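Local coordinates for putative transcriptional regulator (Bacillus cytotoxicus NVH 391-98, PDB 3K4H), which probably regulates transcription as a LacI-family protein, its periplasmic-binding-protein-like domain holding a glucose-containing glycan, at residues D201-G204 with L205-S209; D155-L159 with A160-L164. All coordinates share one frame; numbering follows the deposited sequence.

Contact 1 (D201-G204 with L205-S209)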
ATOM      1  N   ASP A 201       5.228 -18.563   9.680  1.00 51.08           N
ATOM      2  CA  ASP A 201       6.272 -19.224  10.471  1.00 50.45           C
ATOM      3  C   ASP A 201       5.932 -20.634  10.942  1.00 50.40           C
ATOM      4  O   ASP A 201       6.815 -21.483  11.013  1.00 50.73           O
ATOM      5  CB  ASP A 201       6.684 -18.352  11.658  1.00 50.72           C
ATOM      6  CG  ASP A 201       7.667 -17.252  11.259  1.00 64.48           C
ATOM      7  OD1 ASP A 201       7.992 -17.162  10.065  1.00 51.68           O
ATOM      8  OD2 ASP A 201       8.138 -16.474  12.112  1.00 51.05           O
ATOM      9  N   LEU A 202       4.670 -20.901  11.269  1.00 50.17           N
ATOM     10  CA  LEU A 202       4.295 -22.260  11.672  1.00 49.48           C
ATOM     11  C   LEU A 202       4.667 -23.248  10.593  1.00 50.46           C
ATOM     12  O   LEU A 202       5.200 -24.317  10.890  1.00 51.38           O
ATOM     13  CB  LEU A 202       2.812 -22.389  11.999  1.00 47.38           C
ATOM     14  CG  LEU A 202       2.501 -21.944  13.427  1.00 64.13           C
ATOM     15  CD1 LEU A 202       1.030 -22.210  13.781  1.00 46.02           C
ATOM     16  CD2 LEU A 202       3.490 -22.556  14.461  1.00 46.39           C
ATOM     17  N   ILE A 203       4.384 -22.870   9.348  1.00 50.00           N
ATOM     18  CA  ILE A 203       4.649 -23.688   8.185  1.00 49.90           C
ATOM     19  C   ILE A 203       6.157 -23.733   7.941  1.00 49.73           C
ATOM     20  O   ILE A 203       6.690 -24.753   7.541  1.00 49.78           O
ATOM     21  CB  ILE A 203       3.945 -23.111   6.944  1.00 50.04           C
ATOM     22  CG1 ILE A 203       2.465 -22.840   7.257  1.00 55.60           C
ATOM     23  CG2 ILE A 203       4.092 -24.055   5.754  1.00 54.91           C
ATOM     24  CD1 ILE A 203       1.683 -22.149   6.147  1.00 49.48           C
ATOM     25  N   GLY A 204       6.835 -22.615   8.189  1.00 48.93           N
ATOM     26  CA  GLY A 204       8.281 -22.530   8.061  1.00 47.33           C
ATOM     27  C   GLY A 204       8.923 -23.508   9.011  1.00 46.35           C
ATOM     28  O   GLY A 204       9.829 -24.259   8.642  1.00 46.34           O
ATOM     29  N   LEU A 205       8.428 -23.531  10.238  1.00 45.61           N
ATOM     30  CA  LEU A 205       9.090 -24.316  11.265  1.00 45.42           C
ATOM     31  C   LEU A 205       8.913 -25.777  10.939  1.00 45.75           C
ATOM     32  O   LEU A 205       9.833 -26.574  11.143  1.00 46.59           O
ATOM     33  CB  LEU A 205       8.595 -23.951  12.677  1.00 44.97           C
ATOM     34  CG  LEU A 205       9.174 -22.584  13.092  1.00 61.97           C
ATOM     35  CD1 LEU A 205       8.453 -21.992  14.270  1.00 44.73           C
ATOM     36  CD2 LEU A 205      10.702 -22.635  13.343  1.00 44.89           C
ATOM     37  N   GLY A 206       7.741 -26.111  10.395  1.00 44.54           N
ATOM     38  CA  GLY A 206       7.430 -27.464  10.030  1.00 43.40           C
ATOM     39  C   GLY A 206       8.214 -27.886   8.813  1.00 43.09           C
ATOM     40  O   GLY A 206       8.621 -29.035   8.706  1.00 43.60           O
ATOM     41  N   VAL A 207       8.410 -26.966   7.884  1.00 42.51           N
ATOM     42  CA  VAL A 207       9.124 -27.261   6.667  1.00 42.80           C
ATOM     43  C   VAL A 207      10.519 -27.692   7.113  1.00 43.68           C
ATOM     44  O   VAL A 207      10.964 -28.797   6.783  1.00 44.61           O
ATOM     45  CB  VAL A 207       9.101 -26.037   5.680  1.00 43.11           C
ATOM     46  CG1 VAL A 207      10.214 -26.093   4.647  1.00 38.84           C
ATOM     47  CG2 VAL A 207       7.749 -25.959   4.944  1.00 39.05           C
ATOM     48  N   LEU A 208      11.166 -26.850   7.927  1.00 42.92           N
ATOM     49  CA  LEU A 208      12.466 -27.140   8.525  1.00 41.86           C
ATOM     50  C   LEU A 208      12.594 -28.511   9.163  1.00 41.43           C
ATOM     51  O   LEU A 208      13.543 -29.220   8.911  1.00 42.66           O
ATOM     52  CB  LEU A 208      12.769 -26.134   9.603  1.00 42.66           C
ATOM     53  CG  LEU A 208      13.806 -25.074   9.379  1.00 48.83           C
ATOM     54  CD1 LEU A 208      13.914 -24.354  10.691  1.00 43.55           C
ATOM     55  CD2 LEU A 208      15.154 -25.752   9.038  1.00 44.52           C
ATOM     56  N   SER A 209      11.678 -28.890  10.031  1.00 40.33           N
ATOM     57  CA  SER A 209      11.857 -30.161  10.688  1.00 40.04           C
ATOM     58  C   SER A 209      11.718 -31.272   9.665  1.00 39.53           C
ATOM     59  O   SER A 209      12.423 -32.269   9.733  1.00 40.27           O
ATOM     60  CB  SER A 209      10.856 -30.361  11.835  1.00 40.12           C
ATOM     61  OG  SER A 209      10.239 -29.136  12.172  1.00 68.72           O
TER
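Val207 lays its CG2 methyl over the first turn of helix 201-213, where it meets CG2 of Ile203 at 4.2 Å, one turn back along the same helical face. With CG1 anti to the backbone N (chi1 159°), CG2 is the branch left lying back beside that N, and it therefore also rests on the carbonyl of Ile203. The same carbonyl oxygen, Ile203 O, receives the amide of Val207 at 2.8 Å, part of a regular i to i+4 series. Leu205 N donates to Asp201 O at 2.7 Å, and Gly206 N reaches Leu202 O less closely, at 3.1 Å. Leu208 N meets Gly204 O at 3.0 Å in a nearly straight bond, N-H...O 177°. Leu205 turns its side chain back along the helix as well, its CB, CG and CD1 all lying against the carbonyl oxygen of Asp201. A turn further on, Leu205 O is gripped twice, by the amide of Ser209 and by its hydroxyl, OG donating at 2.8 Å; the two donors come from opposite faces of the carbonyl plane. Ile203 and Val207 both continue onto Ile137 of strand 134-138. Apolar contact thus seats this helix on the sheet, and the carboxylate of Asp201 ties its first turn by hydrogen bonds to Ala230 N, just after strand 223-227, and to Thr242 OG1 in strand 241-244.

Contact 2 (D155-L159 with A160-L164)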
ATOM      1  N   ASP A 155       4.433 -12.874  -9.786  1.00 51.13           N
ATOM      2  CA  ASP A 155       4.820 -11.809 -10.713  1.00 50.47           C
ATOM      3  C   ASP A 155       6.324 -11.665 -10.770  1.00 49.80           C
ATOM      4  O   ASP A 155       6.897 -11.509 -11.846  1.00 49.52           O
ATOM      5  CB  ASP A 155       4.192 -10.458 -10.331  1.00 50.56           C
ATOM      6  CG  ASP A 155       2.719 -10.352 -10.720  1.00 56.74           C
ATOM      7  OD1 ASP A 155       2.235 -11.139 -11.564  1.00 50.93           O
ATOM      8  OD2 ASP A 155       2.031  -9.473 -10.167  1.00 50.64           O
ATOM      9  N   ALA A 156       6.959 -11.720  -9.603  1.00 49.64           N
ATOM     10  CA  ALA A 156       8.412 -11.602  -9.513  1.00 49.12           C
ATOM     11  C   ALA A 156       9.090 -12.666 -10.378  1.00 49.63           C
ATOM     12  O   ALA A 156      10.073 -12.373 -11.088  1.00 49.95           O
ATOM     13  CB  ALA A 156       8.884 -11.666  -8.063  1.00 47.97           C
ATOM     14  N   LEU A 157       8.538 -13.878 -10.354  1.00 49.77           N
ATOM     15  CA  LEU A 157       9.080 -14.977 -11.157  1.00 49.87           C
ATOM     16  C   LEU A 157       8.880 -14.756 -12.636  1.00 49.34           C
ATOM     17  O   LEU A 157       9.806 -14.996 -13.416  1.00 48.93           O
ATOM     18  CB  LEU A 157       8.524 -16.345 -10.735  1.00 50.02           C
ATOM     19  CG  LEU A 157       8.818 -16.880  -9.327  1.00 48.26           C
ATOM     20  CD1 LEU A 157       8.448 -18.320  -9.265  1.00 50.15           C
ATOM     21  CD2 LEU A 157      10.250 -16.728  -8.921  1.00 49.86           C
ATOM     22  N   LYS A 158       7.692 -14.287 -13.019  1.00 49.87           N
ATOM     23  CA  LYS A 158       7.416 -14.001 -14.445  1.00 51.03           C
ATOM     24  C   LYS A 158       8.216 -12.830 -14.964  1.00 50.38           C
ATOM     25  O   LYS A 158       8.482 -12.748 -16.136  1.00 50.75           O
ATOM     26  CB  LYS A 158       5.930 -13.751 -14.720  1.00 52.60           C
ATOM     27  CG  LYS A 158       5.017 -14.924 -14.387  1.00 80.98           C
ATOM     28  CD  LYS A 158       3.596 -14.637 -14.842  1.00 54.74           C
ATOM     29  CE  LYS A 158       2.566 -15.470 -14.081  1.00 80.84           C
ATOM     30  NZ  LYS A 158       1.215 -14.831 -14.198  1.00 55.53           N
ATOM     31  N   LEU A 159       8.597 -11.919 -14.090  1.00 50.42           N
ATOM     32  CA  LEU A 159       9.365 -10.768 -14.519  1.00 51.05           C
ATOM     33  C   LEU A 159      10.832 -11.091 -14.750  1.00 51.54           C
ATOM     34  O   LEU A 159      11.500 -10.403 -15.500  1.00 51.52           O
ATOM     35  CB  LEU A 159       9.177  -9.576 -13.558  1.00 51.03           C
ATOM     36  CG  LEU A 159       7.807  -8.874 -13.700  1.00 40.60           C
ATOM     37  CD1 LEU A 159       7.417  -8.101 -12.458  1.00 50.79           C
ATOM     38  CD2 LEU A 159       7.727  -7.982 -14.947  1.00 50.73           C
ATOM     39  N   ALA A 160      11.331 -12.140 -14.114  1.00 52.38           N
ATOM     40  CA  ALA A 160      12.713 -12.552 -14.320  1.00 53.16           C
ATOM     41  C   ALA A 160      12.741 -13.751 -15.244  1.00 54.10           C
ATOM     42  O   ALA A 160      13.770 -14.419 -15.356  1.00 54.14           O
ATOM     43  CB  ALA A 160      13.372 -12.888 -13.004  1.00 53.06           C
ATOM     44  N   ASP A 161      11.601 -14.011 -15.894  1.00 54.80           N
ATOM     45  CA  ASP A 161      11.417 -15.140 -16.820  1.00 55.71           C
ATOM     46  C   ASP A 161      11.689 -16.497 -16.190  1.00 55.42           C
ATOM     47  O   ASP A 161      12.423 -17.308 -16.739  1.00 56.03           O
ATOM     48  CB  ASP A 161      12.256 -14.980 -18.086  1.00 57.03           C
ATOM     49  CG  ASP A 161      11.431 -14.551 -19.269  1.00 75.38           C
ATOM     50  OD1 ASP A 161      11.176 -15.406 -20.155  1.00 58.11           O
ATOM     51  OD2 ASP A 161      11.023 -13.367 -19.299  1.00 58.23           O
ATOM     52  N   ILE A 162      11.081 -16.738 -15.041  1.00 54.17           N
ATOM     53  CA  ILE A 162      11.271 -17.976 -14.339  1.00 52.94           C
ATOM     54  C   ILE A 162       9.903 -18.608 -14.205  1.00 53.17           C
ATOM     55  O   ILE A 162       8.942 -17.946 -13.832  1.00 53.48           O
ATOM     56  CB  ILE A 162      11.914 -17.733 -12.969  1.00 52.13           C
ATOM     57  CG1 ILE A 162      13.343 -17.219 -13.148  1.00 31.61           C
ATOM     58  CG2 ILE A 162      11.933 -18.998 -12.172  1.00 31.22           C
ATOM     59  CD1 ILE A 162      13.972 -16.629 -11.906  1.00 51.75           C
ATOM     60  N   VAL A 163       9.821 -19.889 -14.534  1.00 53.15           N
ATOM     61  CA  VAL A 163       8.554 -20.599 -14.594  1.00 52.82           C
ATOM     62  C   VAL A 163       8.112 -20.924 -13.179  1.00 51.92           C
ATOM     63  O   VAL A 163       8.943 -21.054 -12.289  1.00 52.59           O
ATOM     64  CB  VAL A 163       8.686 -21.909 -15.412  1.00 53.34           C
ATOM     65  CG1 VAL A 163       7.384 -22.227 -16.140  1.00 68.58           C
ATOM     66  CG2 VAL A 163       9.851 -21.815 -16.404  1.00 68.40           C
ATOM     67  N   LEU A 164       6.806 -21.042 -12.970  1.00 50.35           N
ATOM     68  CA  LEU A 164       6.268 -21.383 -11.656  1.00 48.49           C
ATOM     69  C   LEU A 164       5.219 -22.465 -11.848  1.00 48.41           C
ATOM     70  O   LEU A 164       4.028 -22.165 -11.967  1.00 48.11           O
ATOM     71  CB  LEU A 164       5.621 -20.176 -10.989  1.00 46.75           C
ATOM     72  CG  LEU A 164       5.319 -20.195  -9.490  1.00 43.68           C
ATOM     73  CD1 LEU A 164       4.137 -19.273  -9.214  1.00 46.81           C
ATOM     74  CD2 LEU A 164       5.046 -21.528  -8.880  1.00 45.83           C
TER
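A Schellman motif closes helix 144-159, and its defining bond runs from Ile162 N back to Leu157 O at 2.7 Å, with an N-H...O angle of 157°. The accompanying bond, Asp161 N to Lys158 O, is weak at 3.4 Å. Ala160 N is shared between two carbonyls of the last turn, Ala156 O and Leu157 O, both weakly and both at 3.3 Å, as the helical pattern gives way. Ala160 is the first residue to leave helical angles, and Asp161 then takes up the positive phi (58°) of the C-prime position, which swings the chain back across the helix end. That reversal brings Ile162 over Leu157: their CB atoms stand 4.3 Å apart, and Ile162 CB also rests on the Leu157 carbonyl oxygen that its own amide binds. The apolar contact next to the Schellman bonds is extended by Leu164, whose CG lies 3.7 Å from CD1 of Leu157. These two side chains cross at about a right angle, Leu164 having CG anti to its backbone N (chi1 -164°) and its CB directed back at the helix. Leu157 and Ile162 both touch Ile127 of helix 115-128, joining the capped helix end to its neighbour, and Leu164 folds back on Met153 and Ser154. The helix also faces the second subunit: Asp155 OD2 forms a salt bridge with Arg120 NH2 of that chain, and Leu159 packs on Leu159 of that chain.

Overall arrangement
Contacts 1 and 2 belong to the same periplasmic-binding-protein-like domain but to different helices, with centres 25 Å apart and nearest atoms about 15 Å apart, so they do not touch. Contact 2 comes first along the chain, in the turn leading from helix 144-159 towards strand 169-171; contact 1 follows in the helix of the beta-alpha-beta unit between strands 195-198 and 223-227. Their surroundings differ. Contact 1 is buried and lies near the glycan, the Ile203 side chain being about 7 Å from a bound glucose, whereas partly buried contact 2 reaches the second subunit. Strand 134-138, which adjoins strand 169-171 in the sheet, is touched by Ile203 and Val207 of contact 1.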